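Local coordinates for protein NDP-N-acetyl-D-galactosaminuronic acid dehydrogenase (Methanosarcina mazei Go1, PDB 3G79) that probably oxidises UDP-N-acetyl-alpha-D-mannosamine to UDP-N-acetyl-alpha-D-mannosaminouronate in two steps, using two NAD+ and one water, at residues Ala33-Ala38 against Gly82-Ala87; Leu102-Leu107 against Val211-Pro216; Ala125-Ile130 against Lys159-Glu164; Gly152-Met157 against Gly200-Ala205; Lys296-Leu301 against Leu324-Asn329. All blocks are in the same frame, centred on the assembly; numbering follows the deposited sequence.

Contact 1: Ala33-Ala38 against Gly82-Ala87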
# COMPACT_ATOMS: atom_id res chain seq x y z
N ALA A 33 -7.65 -30.71 -7.41
CA ALA A 33 -7.68 -30.24 -8.80
C ALA A 33 -8.20 -31.29 -9.72
O ALA A 33 -9.20 -31.06 -10.38
CB ALA A 33 -6.31 -29.76 -9.25
N ALA A 34 -7.55 -32.46 -9.77
CA ALA A 34 -7.90 -33.50 -10.73
C ALA A 34 -9.32 -33.89 -10.49
O ALA A 34 -10.07 -34.21 -11.40
CB ALA A 34 -7.04 -34.72 -10.54
N VAL A 35 -9.70 -33.82 -9.24
CA VAL A 35 -10.93 -34.46 -8.84
C VAL A 35 -12.09 -33.47 -9.01
O VAL A 35 -13.24 -33.87 -9.25
CB VAL A 35 -10.71 -35.09 -7.45
CG1 VAL A 35 -11.83 -34.87 -6.53
CG2 VAL A 35 -10.28 -36.56 -7.60
N LEU A 36 -11.76 -32.17 -8.97
CA LEU A 36 -12.70 -31.13 -9.29
C LEU A 36 -13.01 -31.14 -10.80
O LEU A 36 -14.18 -31.07 -11.20
CB LEU A 36 -12.13 -29.77 -8.86
CG LEU A 36 -12.58 -29.01 -7.61
CD1 LEU A 36 -13.56 -29.76 -6.76
CD2 LEU A 36 -11.38 -28.60 -6.80
N PHE A 37 -11.96 -31.26 -11.62
CA PHE A 37 -12.13 -31.40 -13.07
C PHE A 37 -13.06 -32.58 -13.37
O PHE A 37 -13.97 -32.45 -14.18
CB PHE A 37 -10.80 -31.70 -13.76
CG PHE A 37 -9.85 -30.54 -13.87
CD1 PHE A 37 -10.30 -29.26 -14.24
CD2 PHE A 37 -8.47 -30.75 -13.68
CE1 PHE A 37 -9.38 -28.19 -14.36
CE2 PHE A 37 -7.55 -29.70 -13.81
CZ PHE A 37 -8.01 -28.41 -14.13
N ALA A 38 -12.84 -33.73 -12.72
CA ALA A 38 -13.59 -34.92 -13.07
C ALA A 38 -15.09 -34.80 -12.66
O ALA A 38 -15.96 -35.38 -13.29
CB ALA A 38 -12.92 -36.21 -12.49
N GLY A 82 -14.67 -40.27 -4.03
CA GLY A 82 -15.60 -41.41 -4.06
C GLY A 82 -16.61 -41.30 -5.18
O GLY A 82 -16.90 -42.28 -5.88
N LYS A 83 -17.09 -40.07 -5.38
CA LYS A 83 -18.20 -39.77 -6.26
C LYS A 83 -17.72 -39.91 -7.69
O LYS A 83 -18.31 -40.62 -8.50
CB LYS A 83 -18.69 -38.32 -5.98
CG LYS A 83 -19.64 -37.69 -7.00
CD LYS A 83 -19.93 -36.23 -6.57
CE LYS A 83 -21.20 -35.63 -7.24
NZ LYS A 83 -21.13 -35.29 -8.73
N VAL A 84 -16.60 -39.23 -7.95
CA VAL A 84 -15.94 -39.18 -9.24
C VAL A 84 -15.43 -40.58 -9.69
O VAL A 84 -15.60 -41.00 -10.86
CB VAL A 84 -14.85 -38.06 -9.11
CG1 VAL A 84 -13.45 -38.56 -9.30
CG2 VAL A 84 -15.18 -36.83 -9.95
N VAL A 85 -14.84 -41.32 -8.74
CA VAL A 85 -14.39 -42.68 -9.01
C VAL A 85 -15.61 -43.56 -9.29
O VAL A 85 -15.63 -44.32 -10.28
CB VAL A 85 -13.51 -43.21 -7.85
CG1 VAL A 85 -13.24 -44.71 -7.98
CG2 VAL A 85 -12.20 -42.44 -7.80
N LYS A 86 -16.65 -43.42 -8.48
CA LYS A 86 -17.85 -44.26 -8.66
C LYS A 86 -18.51 -44.01 -10.03
O LYS A 86 -19.07 -44.93 -10.64
CB LYS A 86 -18.85 -44.02 -7.51
CG LYS A 86 -20.27 -44.52 -7.74
CD LYS A 86 -21.20 -43.89 -6.71
CE LYS A 86 -22.63 -44.50 -6.74
NZ LYS A 86 -22.69 -45.98 -6.46
N ALA A 87 -18.43 -42.76 -10.51
CA ALA A 87 -19.01 -42.36 -11.78
C ALA A 87 -18.07 -42.66 -12.95
O ALA A 87 -18.34 -42.30 -14.11
CB ALA A 87 -19.36 -40.87 -11.76

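Contact 2: Leu102-Leu107 against Val211-Pro216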
# COMPACT_ATOMS: atom_id res chain seq x y z
N LEU A 102 -4.87 -37.33 -24.22
CA LEU A 102 -5.58 -36.21 -23.61
C LEU A 102 -5.71 -34.96 -24.44
O LEU A 102 -4.89 -34.69 -25.31
CB LEU A 102 -4.94 -35.80 -22.28
CG LEU A 102 -4.56 -36.96 -21.38
CD1 LEU A 102 -3.71 -36.43 -20.24
CD2 LEU A 102 -5.84 -37.60 -20.90
N ASP A 103 -6.75 -34.20 -24.12
CA ASP A 103 -6.94 -32.81 -24.58
C ASP A 103 -6.13 -31.81 -23.78
O ASP A 103 -5.67 -30.81 -24.35
CB ASP A 103 -8.40 -32.44 -24.51
CG ASP A 103 -9.23 -33.24 -25.47
OD1 ASP A 103 -10.24 -33.84 -25.04
OD2 ASP A 103 -8.85 -33.27 -26.66
N ALA A 104 -6.00 -32.04 -22.47
CA ALA A 104 -5.14 -31.16 -21.68
C ALA A 104 -4.48 -31.89 -20.54
O ALA A 104 -5.05 -32.83 -19.99
CB ALA A 104 -5.92 -29.94 -21.15
N VAL A 105 -3.28 -31.44 -20.19
CA VAL A 105 -2.57 -31.97 -19.05
C VAL A 105 -2.10 -30.82 -18.21
O VAL A 105 -1.56 -29.86 -18.72
CB VAL A 105 -1.34 -32.77 -19.44
CG1 VAL A 105 -0.75 -33.43 -18.23
CG2 VAL A 105 -1.71 -33.80 -20.43
N THR A 106 -2.26 -31.00 -16.90
CA THR A 106 -1.87 -30.06 -15.87
C THR A 106 -0.70 -30.63 -14.99
O THR A 106 -0.71 -31.82 -14.62
CB THR A 106 -3.13 -29.74 -15.07
OG1 THR A 106 -3.52 -28.39 -15.31
CG2 THR A 106 -2.97 -30.01 -13.62
N LEU A 107 0.30 -29.79 -14.71
CA LEU A 107 1.39 -30.11 -13.78
C LEU A 107 1.21 -29.39 -12.49
O LEU A 107 1.46 -28.18 -12.40
CB LEU A 107 2.77 -29.71 -14.31
CG LEU A 107 3.02 -30.51 -15.58
CD1 LEU A 107 3.02 -29.57 -16.76
CD2 LEU A 107 4.31 -31.25 -15.42
N VAL A 211 -8.56 -20.86 -20.22
CA VAL A 211 -9.81 -20.38 -19.66
C VAL A 211 -10.90 -21.48 -19.71
O VAL A 211 -11.59 -21.71 -18.73
CB VAL A 211 -10.30 -19.10 -20.39
CG1 VAL A 211 -11.71 -18.73 -19.97
CG2 VAL A 211 -9.36 -17.94 -20.09
N GLU A 212 -11.00 -22.19 -20.83
CA GLU A 212 -11.96 -23.28 -21.00
C GLU A 212 -11.73 -24.44 -20.02
O GLU A 212 -12.69 -25.13 -19.62
CB GLU A 212 -11.91 -23.81 -22.43
CG GLU A 212 -12.02 -22.73 -23.50
CD GLU A 212 -11.86 -23.27 -24.92
OE1 GLU A 212 -11.83 -24.52 -25.12
OE2 GLU A 212 -11.73 -22.44 -25.85
N LEU A 213 -10.47 -24.64 -19.65
CA LEU A 213 -10.11 -25.73 -18.78
C LEU A 213 -10.55 -25.37 -17.38
O LEU A 213 -10.99 -26.21 -16.64
CB LEU A 213 -8.59 -25.98 -18.82
CG LEU A 213 -8.04 -27.08 -17.95
CD1 LEU A 213 -8.75 -28.41 -18.25
CD2 LEU A 213 -6.50 -27.21 -18.08
N TYR A 214 -10.45 -24.09 -17.04
CA TYR A 214 -10.73 -23.68 -15.64
C TYR A 214 -12.10 -23.06 -15.32
O TYR A 214 -12.48 -23.04 -14.16
CB TYR A 214 -9.60 -22.80 -15.08
CG TYR A 214 -8.29 -23.56 -14.95
CD1 TYR A 214 -8.06 -24.41 -13.85
CD2 TYR A 214 -7.29 -23.45 -15.90
CE1 TYR A 214 -6.87 -25.13 -13.73
CE2 TYR A 214 -6.10 -24.16 -15.77
CZ TYR A 214 -5.90 -25.00 -14.69
OH TYR A 214 -4.72 -25.74 -14.59
N SER A 215 -12.82 -22.54 -16.29
CA SER A 215 -14.13 -21.95 -16.02
C SER A 215 -15.10 -22.94 -15.36
O SER A 215 -15.79 -22.57 -14.42
CB SER A 215 -14.77 -21.31 -17.27
OG SER A 215 -14.25 -20.00 -17.49
N PRO A 216 -15.13 -24.22 -15.81
CA PRO A 216 -16.17 -25.08 -15.25
C PRO A 216 -16.04 -25.50 -13.78
O PRO A 216 -17.02 -25.91 -13.18
CB PRO A 216 -16.17 -26.30 -16.17
CG PRO A 216 -15.64 -25.80 -17.43
CD PRO A 216 -14.60 -24.78 -17.06

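Contact 3: Ala125-Ile130 against Lys159-Glu164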
# COMPACT_ATOMS: atom_id res chain seq x y z
N ALA A 125 11.35 -32.79 -9.15
CA ALA A 125 10.14 -33.53 -9.45
C ALA A 125 9.25 -32.82 -10.50
O ALA A 125 8.56 -33.51 -11.31
CB ALA A 125 9.34 -33.79 -8.17
N LEU A 126 9.26 -31.48 -10.50
CA LEU A 126 8.43 -30.69 -11.42
C LEU A 126 8.98 -30.89 -12.79
O LEU A 126 8.25 -31.17 -13.74
CB LEU A 126 8.44 -29.18 -11.11
CG LEU A 126 7.91 -28.28 -12.23
CD1 LEU A 126 6.42 -28.62 -12.48
CD2 LEU A 126 8.16 -26.78 -11.99
N ILE A 127 10.30 -30.74 -12.90
CA ILE A 127 10.91 -30.85 -14.20
C ILE A 127 10.80 -32.29 -14.69
O ILE A 127 10.66 -32.52 -15.89
CB ILE A 127 12.35 -30.32 -14.29
CG1 ILE A 127 13.33 -31.47 -14.16
CG2 ILE A 127 12.65 -29.18 -13.34
CD1 ILE A 127 14.36 -31.43 -15.24
N ASP A 128 10.84 -33.26 -13.79
CA ASP A 128 10.61 -34.64 -14.20
C ASP A 128 9.24 -34.78 -14.84
O ASP A 128 9.10 -35.46 -15.84
CB ASP A 128 10.70 -35.57 -13.01
CG ASP A 128 12.08 -36.14 -12.81
OD1 ASP A 128 13.09 -35.39 -12.96
OD2 ASP A 128 12.14 -37.35 -12.50
N GLY A 129 8.23 -34.12 -14.26
CA GLY A 129 6.86 -34.18 -14.81
C GLY A 129 6.73 -33.57 -16.19
O GLY A 129 6.02 -34.08 -17.04
N ILE A 130 7.40 -32.45 -16.40
CA ILE A 130 7.36 -31.72 -17.64
C ILE A 130 7.95 -32.61 -18.71
O ILE A 130 7.33 -32.82 -19.77
CB ILE A 130 8.09 -30.35 -17.52
CG1 ILE A 130 7.41 -29.49 -16.46
CG2 ILE A 130 8.00 -29.59 -18.81
CD1 ILE A 130 8.19 -28.25 -16.01
N LYS A 159 8.95 -24.49 -21.65
CA LYS A 159 8.85 -24.77 -23.10
C LYS A 159 10.08 -25.49 -23.75
O LYS A 159 9.91 -26.29 -24.65
CB LYS A 159 8.43 -23.53 -23.89
CG LYS A 159 9.53 -22.89 -24.70
CD LYS A 159 9.30 -21.40 -24.88
CE LYS A 159 8.32 -21.10 -25.99
NZ LYS A 159 7.37 -20.09 -25.48
N GLN A 160 11.30 -25.18 -23.31
CA GLN A 160 12.49 -25.86 -23.80
C GLN A 160 12.35 -27.39 -23.59
O GLN A 160 12.35 -28.15 -24.54
CB GLN A 160 13.75 -25.30 -23.13
CG GLN A 160 14.57 -24.32 -24.00
CD GLN A 160 14.27 -22.81 -23.76
OE1 GLN A 160 15.20 -22.02 -23.50
NE2 GLN A 160 13.00 -22.42 -23.86
N ILE A 161 12.18 -27.83 -22.36
CA ILE A 161 11.84 -29.22 -22.08
C ILE A 161 10.68 -29.75 -22.93
O ILE A 161 10.77 -30.83 -23.55
CB ILE A 161 11.51 -29.46 -20.58
CG1 ILE A 161 12.69 -29.07 -19.70
CG2 ILE A 161 11.23 -30.92 -20.33
CD1 ILE A 161 12.40 -29.12 -18.20
N LEU A 162 9.56 -29.04 -22.95
CA LEU A 162 8.42 -29.50 -23.73
C LEU A 162 8.86 -29.66 -25.17
O LEU A 162 8.49 -30.64 -25.82
CB LEU A 162 7.23 -28.54 -23.63
CG LEU A 162 6.13 -28.77 -22.58
CD1 LEU A 162 6.08 -30.22 -22.06
CD2 LEU A 162 6.24 -27.80 -21.43
N GLU A 163 9.65 -28.71 -25.65
CA GLU A 163 10.02 -28.69 -27.06
C GLU A 163 11.09 -29.71 -27.41
O GLU A 163 11.00 -30.32 -28.46
CB GLU A 163 10.38 -27.28 -27.55
CG GLU A 163 9.16 -26.35 -27.52
CD GLU A 163 9.42 -24.98 -28.12
OE1 GLU A 163 10.57 -24.51 -28.16
OE2 GLU A 163 8.44 -24.33 -28.53
N GLU A 164 12.09 -29.90 -26.53
CA GLU A 164 13.17 -30.86 -26.76
C GLU A 164 12.60 -32.27 -26.75
O GLU A 164 13.01 -33.10 -27.55
CB GLU A 164 14.26 -30.80 -25.68
CG GLU A 164 15.07 -29.50 -25.55
CD GLU A 164 15.90 -29.40 -24.23
OE1 GLU A 164 15.53 -30.06 -23.21
OE2 GLU A 164 16.89 -28.62 -24.21

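Contact 4: Gly152-Met157 against Gly200-Ala205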
# COMPACT_ATOMS: atom_id res chain seq x y z
N GLY A 152 9.56 -16.36 -15.74
CA GLY A 152 10.39 -16.70 -16.88
C GLY A 152 10.47 -18.20 -17.10
O GLY A 152 10.98 -18.67 -18.10
N THR A 153 9.93 -18.97 -16.15
CA THR A 153 9.91 -20.42 -16.25
C THR A 153 9.05 -20.96 -17.44
O THR A 153 9.55 -21.76 -18.26
CB THR A 153 9.46 -21.01 -14.89
OG1 THR A 153 10.29 -20.48 -13.84
CG2 THR A 153 9.49 -22.55 -14.92
N THR A 154 7.80 -20.52 -17.55
CA THR A 154 6.96 -20.95 -18.66
C THR A 154 7.61 -20.76 -20.04
O THR A 154 7.78 -21.75 -20.78
CB THR A 154 5.58 -20.30 -18.63
OG1 THR A 154 5.05 -20.50 -17.34
CG2 THR A 154 4.61 -20.98 -19.63
N GLU A 155 7.96 -19.51 -20.37
CA GLU A 155 8.53 -19.18 -21.68
C GLU A 155 9.99 -19.64 -21.77
O GLU A 155 10.57 -19.69 -22.85
CB GLU A 155 8.49 -17.67 -21.95
CG GLU A 155 7.11 -17.03 -21.88
CD GLU A 155 6.41 -17.01 -23.21
OE1 GLU A 155 6.97 -17.58 -24.18
OE2 GLU A 155 5.30 -16.43 -23.30
N GLY A 156 10.59 -19.94 -20.63
CA GLY A 156 11.97 -20.39 -20.59
C GLY A 156 12.05 -21.89 -20.52
O GLY A 156 11.82 -22.56 -21.51
N MET A 157 12.34 -22.45 -19.36
CA MET A 157 12.69 -23.86 -19.33
C MET A 157 11.52 -24.80 -19.54
O MET A 157 11.71 -25.89 -20.07
CB MET A 157 13.55 -24.29 -18.12
CG MET A 157 13.09 -23.91 -16.73
SD MET A 157 13.53 -25.23 -15.53
CE MET A 157 11.86 -25.92 -15.44
N GLY A 200 -2.67 -17.63 -17.48
CA GLY A 200 -1.90 -16.90 -18.48
C GLY A 200 -1.28 -17.81 -19.52
O GLY A 200 -0.53 -18.74 -19.17
N GLY A 201 -1.62 -17.55 -20.79
CA GLY A 201 -1.14 -18.41 -21.88
C GLY A 201 0.04 -17.73 -22.50
O GLY A 201 0.22 -16.52 -22.32
N ILE A 202 0.85 -18.48 -23.24
CA ILE A 202 2.01 -17.92 -23.94
C ILE A 202 1.64 -17.08 -25.19
O ILE A 202 2.50 -16.40 -25.77
CB ILE A 202 3.04 -19.01 -24.32
CG1 ILE A 202 2.47 -19.96 -25.36
CG2 ILE A 202 3.49 -19.75 -23.10
CD1 ILE A 202 3.49 -20.96 -25.90
N ASP A 203 0.38 -17.19 -25.60
CA ASP A 203 -0.23 -16.42 -26.67
C ASP A 203 -1.71 -16.48 -26.39
O ASP A 203 -2.13 -17.26 -25.51
CB ASP A 203 0.06 -16.99 -28.07
CG ASP A 203 0.09 -18.52 -28.11
OD1 ASP A 203 0.86 -19.02 -28.94
OD2 ASP A 203 -0.66 -19.22 -27.38
N GLU A 204 -2.49 -15.68 -27.11
CA GLU A 204 -3.92 -15.55 -26.86
C GLU A 204 -4.66 -16.87 -27.08
O GLU A 204 -5.59 -17.18 -26.34
CB GLU A 204 -4.54 -14.44 -27.71
CG GLU A 204 -3.62 -13.21 -27.88
CD GLU A 204 -3.88 -12.04 -26.91
OE1 GLU A 204 -2.91 -11.29 -26.65
OE2 GLU A 204 -5.02 -11.85 -26.43
N ALA A 205 -4.20 -17.67 -28.03
CA ALA A 205 -4.80 -18.97 -28.29
C ALA A 205 -4.73 -19.91 -27.08
O ALA A 205 -5.72 -20.59 -26.77
CB ALA A 205 -4.17 -19.61 -29.52

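Contact 5: Lys296-Leu301 against Leu324-Asn329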
# COMPACT_ATOMS: atom_id res chain seq x y z
N LYS A 296 11.45 -13.66 -0.42
CA LYS A 296 12.25 -14.12 -1.56
C LYS A 296 11.75 -13.64 -2.88
O LYS A 296 12.50 -13.56 -3.84
CB LYS A 296 12.31 -15.64 -1.59
CG LYS A 296 13.47 -16.16 -0.85
CD LYS A 296 13.07 -17.28 0.07
CE LYS A 296 12.81 -18.59 -0.67
NZ LYS A 296 13.27 -19.71 0.20
N ASP A 297 10.47 -13.33 -2.94
CA ASP A 297 9.86 -12.99 -4.19
C ASP A 297 10.49 -11.76 -4.82
O ASP A 297 10.59 -11.70 -6.02
CB ASP A 297 8.32 -12.86 -4.03
CG ASP A 297 7.58 -14.23 -4.08
OD1 ASP A 297 8.25 -15.28 -4.09
OD2 ASP A 297 6.33 -14.25 -4.14
N THR A 298 10.93 -10.77 -4.06
CA THR A 298 11.29 -9.56 -4.78
C THR A 298 12.59 -9.77 -5.50
O THR A 298 12.84 -9.11 -6.48
CB THR A 298 11.25 -8.22 -3.97
OG1 THR A 298 12.58 -7.72 -3.73
CG2 THR A 298 10.49 -8.29 -2.71
N TYR A 299 13.41 -10.71 -5.02
CA TYR A 299 14.64 -11.09 -5.74
C TYR A 299 14.29 -11.76 -7.03
O TYR A 299 14.99 -11.54 -8.01
CB TYR A 299 15.63 -11.93 -4.90
CG TYR A 299 15.98 -11.18 -3.63
CD1 TYR A 299 16.61 -9.92 -3.69
CD2 TYR A 299 15.60 -11.68 -2.39
CE1 TYR A 299 16.90 -9.21 -2.50
CE2 TYR A 299 15.88 -10.98 -1.21
CZ TYR A 299 16.53 -9.75 -1.28
OH TYR A 299 16.75 -9.08 -0.11
N HIS A 300 13.22 -12.54 -7.04
CA HIS A 300 12.66 -13.04 -8.29
C HIS A 300 12.18 -11.97 -9.31
O HIS A 300 12.44 -12.12 -10.50
CB HIS A 300 11.58 -14.06 -8.03
CG HIS A 300 12.07 -15.21 -7.22
ND1 HIS A 300 11.49 -15.61 -6.04
CD2 HIS A 300 13.11 -16.06 -7.43
CE1 HIS A 300 12.14 -16.64 -5.55
NE2 HIS A 300 13.14 -16.92 -6.36
N LEU A 301 11.53 -10.89 -8.84
CA LEU A 301 11.17 -9.75 -9.71
C LEU A 301 12.42 -9.09 -10.26
O LEU A 301 12.55 -8.83 -11.46
CB LEU A 301 10.35 -8.68 -8.98
CG LEU A 301 8.86 -8.47 -9.22
CD1 LEU A 301 8.47 -7.00 -8.93
CD2 LEU A 301 8.49 -8.81 -10.63
N LEU A 324 14.69 -2.22 -1.11
CA LEU A 324 14.84 -1.50 0.12
C LEU A 324 13.71 -1.76 1.09
O LEU A 324 13.88 -1.61 2.31
CB LEU A 324 15.16 -0.04 -0.16
CG LEU A 324 14.35 1.07 0.49
CD1 LEU A 324 15.21 2.20 1.06
CD2 LEU A 324 13.48 1.56 -0.63
N ALA A 325 12.58 -2.25 0.61
CA ALA A 325 11.64 -2.91 1.54
C ALA A 325 12.24 -4.15 2.23
O ALA A 325 12.08 -4.34 3.45
CB ALA A 325 10.38 -3.29 0.84
N ARG A 326 12.90 -5.00 1.46
CA ARG A 326 13.55 -6.19 2.05
C ARG A 326 14.53 -5.80 3.17
O ARG A 326 14.66 -6.51 4.17
CB ARG A 326 14.25 -7.04 0.98
CG ARG A 326 13.31 -7.89 0.09
CD ARG A 326 12.29 -8.73 0.89
NE ARG A 326 12.91 -9.31 2.07
CZ ARG A 326 12.32 -9.48 3.23
NH1 ARG A 326 11.04 -9.16 3.45
NH2 ARG A 326 13.01 -10.01 4.20
N LYS A 327 15.19 -4.65 3.04
CA LYS A 327 16.20 -4.30 4.04
C LYS A 327 15.60 -3.71 5.32
O LYS A 327 16.14 -3.93 6.43
CB LYS A 327 17.24 -3.35 3.48
CG LYS A 327 18.18 -3.95 2.46
CD LYS A 327 18.94 -2.75 1.84
CE LYS A 327 19.89 -3.12 0.70
NZ LYS A 327 20.14 -1.87 -0.04
N VAL A 328 14.50 -2.96 5.18
CA VAL A 328 13.78 -2.40 6.33
C VAL A 328 13.32 -3.62 7.15
O VAL A 328 13.76 -3.82 8.30
CB VAL A 328 12.63 -1.46 5.88
CG1 VAL A 328 11.69 -1.11 7.01
CG2 VAL A 328 13.20 -0.18 5.33
N ASN A 329 12.55 -4.48 6.53
CA ASN A 329 12.04 -5.68 7.17
C ASN A 329 13.13 -6.63 7.73
O ASN A 329 12.92 -7.21 8.81
CB ASN A 329 11.10 -6.39 6.20
CG ASN A 329 9.78 -5.63 5.98
OD1 ASN A 329 9.38 -4.78 6.80
ND2 ASN A 329 9.09 -5.94 4.88

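Contact 1: Ala33-Ala38 against Gly82-Ala87
The backbone N of Ala38, the residue whose methyl packs on Val84, donates to O of Ala34 at 3.1 Å, an ordinary helical bond. The contact across the helices is of another kind, and Val84 supplies it from helix 77-86 with both of its methyls. CG2 comes in against the end of the turn, 3.4 Å from Ala38 C and 3.5 Å from Ala38 CB, and also lies 3.6 Å from the carbonyl O of Val35. CG1 of Val84 lies between Ala38 CB (4.0 Å) and Val35 CG2 (4.1 Å), so that the branched end of the valine straddles one turn of helix 30-39. The small Ala38 is what lets the valine come so near the backbone. Cut back to an alanine, this valine would probably open a gap over Ala38 and leave Val35 CG2 without its neighbour across the interface.

Helix 30-39 follows strand 20-24 in the Rossmann-type NAD-binding domain, after what appears to be the glycine-rich loop at Gly25, Gly27 and Gly30. Phe90 of the edge strand 90-93 touches both Ala38 and Val84 and so completes the small cluster, while Val46 of strand 45-49 meets Ala38 from the sheet. At the margin Lys83 of helix 77-86 forms a salt bridge with Asp39 of helix 30-39, which ties the same two helices. Within 33-38 and 82-87 themselves, the contact is carried by methyl groups set against methyls and backbone, and its cohesion there rests on fit and not on charge.

Contact 2: Leu102-Leu107 against Val211-Pro216
Leu213 reaches over Ala104 with one branch, its CD2 lying 4.1 Å from Ala104 CB. The pair belongs to the Rossmann-type NAD-binding domain: strand 104-107 runs in the middle of the sheet, between strands 20-24 and 142-145, and helix 204-214 lies against one face of it. Residues of the strand alternate, and Ala104 and Thr106 are the two that turn their CB atoms to the helix, while Val105 faces the other way. Ala104 presents just a methyl to the leucine. Leu213 carries CG opposite its own backbone N (chi1 179°), which extends the side chain down onto the strand; the same CD2 also comes within 4.2 Å of Thr106 OG1. Neighbouring strands share the leucine, with Ile21 and Val144 touching it from strands 20-24 and 142-145.

Tyr214 behaves differently. Its first bond does not aim straight at the strand, but with CG beside the backbone N (chi1 -66°) the length of the ring brings the phenol end to Thr106. Along the way one ring face receives Leu213 CG, which sits 4.1 Å above the plane and displaced toward the rim, so the two adjacent side chains arrive as a packed pair. Val144 and Val199 add apolar neighbours to the ring. The phenol is held by a hydrogen bond to OE2 of Glu146, in the loop following strand 142-145. Close to that bonded hydroxyl, Thr106 OG1 stands 3.0 Å from Tyr214 OH and 4.2 Å from Tyr214 CZ.

Contact 3: Ala125-Ile130 against Lys159-Glu164
Ile130 and Ile161 cross at about a right angle, with the methyl branches doing the touching: CG2 of Ile130 is 3.8 Å from CG2 of Ile161. Both isoleucines place CG1 beside the backbone N and CG2 opposite it (chi1 -61° for Ile130), a pairing that pushes the two short branches forward into the interface. Leu162 also meets Ile130 nearly at right angles, from the next position along its helix. Its CD2 is 3.6 Å from Ile130 CG2 and its CD1 lies 3.7 Å from Ile130 O, so the fork of the leucine lodges against both the methyl and the carbonyl of the same residue. Ile130 CG2 is in this way received between Ile161 and Leu162. A turn earlier, the far end of Ile161 extends to Ile127, CD1 standing 4.1 Å from Ile127 CB, so that this side chain spans two residues of the opposing helix.

The side chains that meet are all aliphatic, and the one polar atom touched is the backbone O of Ile130. The axes of 125-130 and 159-164 approach to 10.0 Å and run in broadly the same direction, 36° apart. This is the relation to be expected of successive helices in a parallel alpha/beta domain: helix 124-136 follows strand 104-107, strand 142-145 comes next, and helix 154-166 leads on to strand 175-178. Leu162 packs further against Val133 on helix 124-136 and Phe174 just ahead of strand 175-178, while Leu126 leans on Ser147 and Ile149, which sets helix 124-136 against the loop after strand 142-145.

Contact 4: Gly152-Met157 against Gly200-Ala205
Apolar packing joins Thr154 to Ile202 through their methyl branches, CG2 of one lying 3.8 Å from CG2 of the other. Ile202 keeps its longer branch, CG1, between the backbone N and the carbonyl carbon (chi1 67°), which leaves CG2 to face the first turns of helix 154-166.

A second kind of contact sets a carboxylate against hydrocarbon. Glu155 bends at chi2 (-91°) and brings its carboxylate obliquely across Ile202, with OE2 3.6 Å from Ile202 CB and 3.7 Å from Ile202 CA, while the carboxyl carbon CD is 4.0 Å from Ile202 CG2. The charge is met by Lys159 a turn later, whose NZ forms a salt bridge with OE1. Shortening this glutamate to an alanine would probably leave Lys159 without its charged mate and uncover the flank of Ile202.

In the Rossmann-type domain the two partners are the N-terminal part of helix 154-166 and the turn that links strand 197-201 to helix 204-214.

Hydrogen bonds to surrounding residues accompany the contact. Glu232 of the long helix 228-258 takes the backbone N of Gly152 on OE1 and that of Thr154 on OE2, gripping the approach to the helix with both carboxylate oxygens. At the turn, Asp203 occupies the N-cap position of helix 204-214, and its OD2 also bonds to Ser206 OG.

Contact 5: Lys296-Leu301 against Leu324-Asn329
Arg326 leaves its helix with CG beside the backbone N (chi1 -75°), which sets CG toward the facing helix, and bends at chi2 and chi3 then fold the rest of the chain and turn the guanidinium aside. Tyr299, its CG also beside the backbone N (chi1 -56°), brings the phenol end to the same place. The hydroxyl meets the aliphatic root of the arginine: OH is 3.4 Å from Arg326 CB and 3.6 Å from Arg326 CG, with CZ 4.0 Å from that CG. The two side chains run almost at right angles, and ring and guanidinium planes stand 82° apart, the hydroxyl lying at the guanidinium edge near its plane. Thr298 closes in obliquely on the arginine bend, its CG2 being 4.0 Å from Arg326 CD and its OG1 3.9 Å from Arg326 CG.

Helix 293-305 belongs to the central helical domain of the UDP-glucose/GDP-mannose dehydrogenase family, with the long helix 228-258 alongside, and helix 321-345 packs against it here. The second subunit packs here too, where its Tyr314 meets Val328.

The arginine head is spent on carboxylates: NH1 forms a salt bridge with Asp243 of helix 228-258, and NH2 with Asp330. Those acids would tend to steady the buried positive charge. Two polar atoms covered by the contact, Thr298 OG1 and Arg326 NE, have no partner in the model.

Contacts 1 to 4 lie in the NAD-binding domain, and contact 5 belongs to the helical central region, its centre about 40 Å from that of contact 1 and about 25 Å from that of contact 4. Phe37 joins contacts 1 and 2, its CZ 3.5 Å from Tyr214 CE1. Leu107 continues the packing from contact 2 to contact 3, with CD2 3.4 Å from Gly129 C. Contacts 3 and 4 share helix 154-166, where Lys159 N probably bonds to Thr154 O at 3.1 Å. Contact 2 encloses both along the chain. Among these residues, Thr106 of contact 2 lies near the presumed dinucleotide-binding glycine motif.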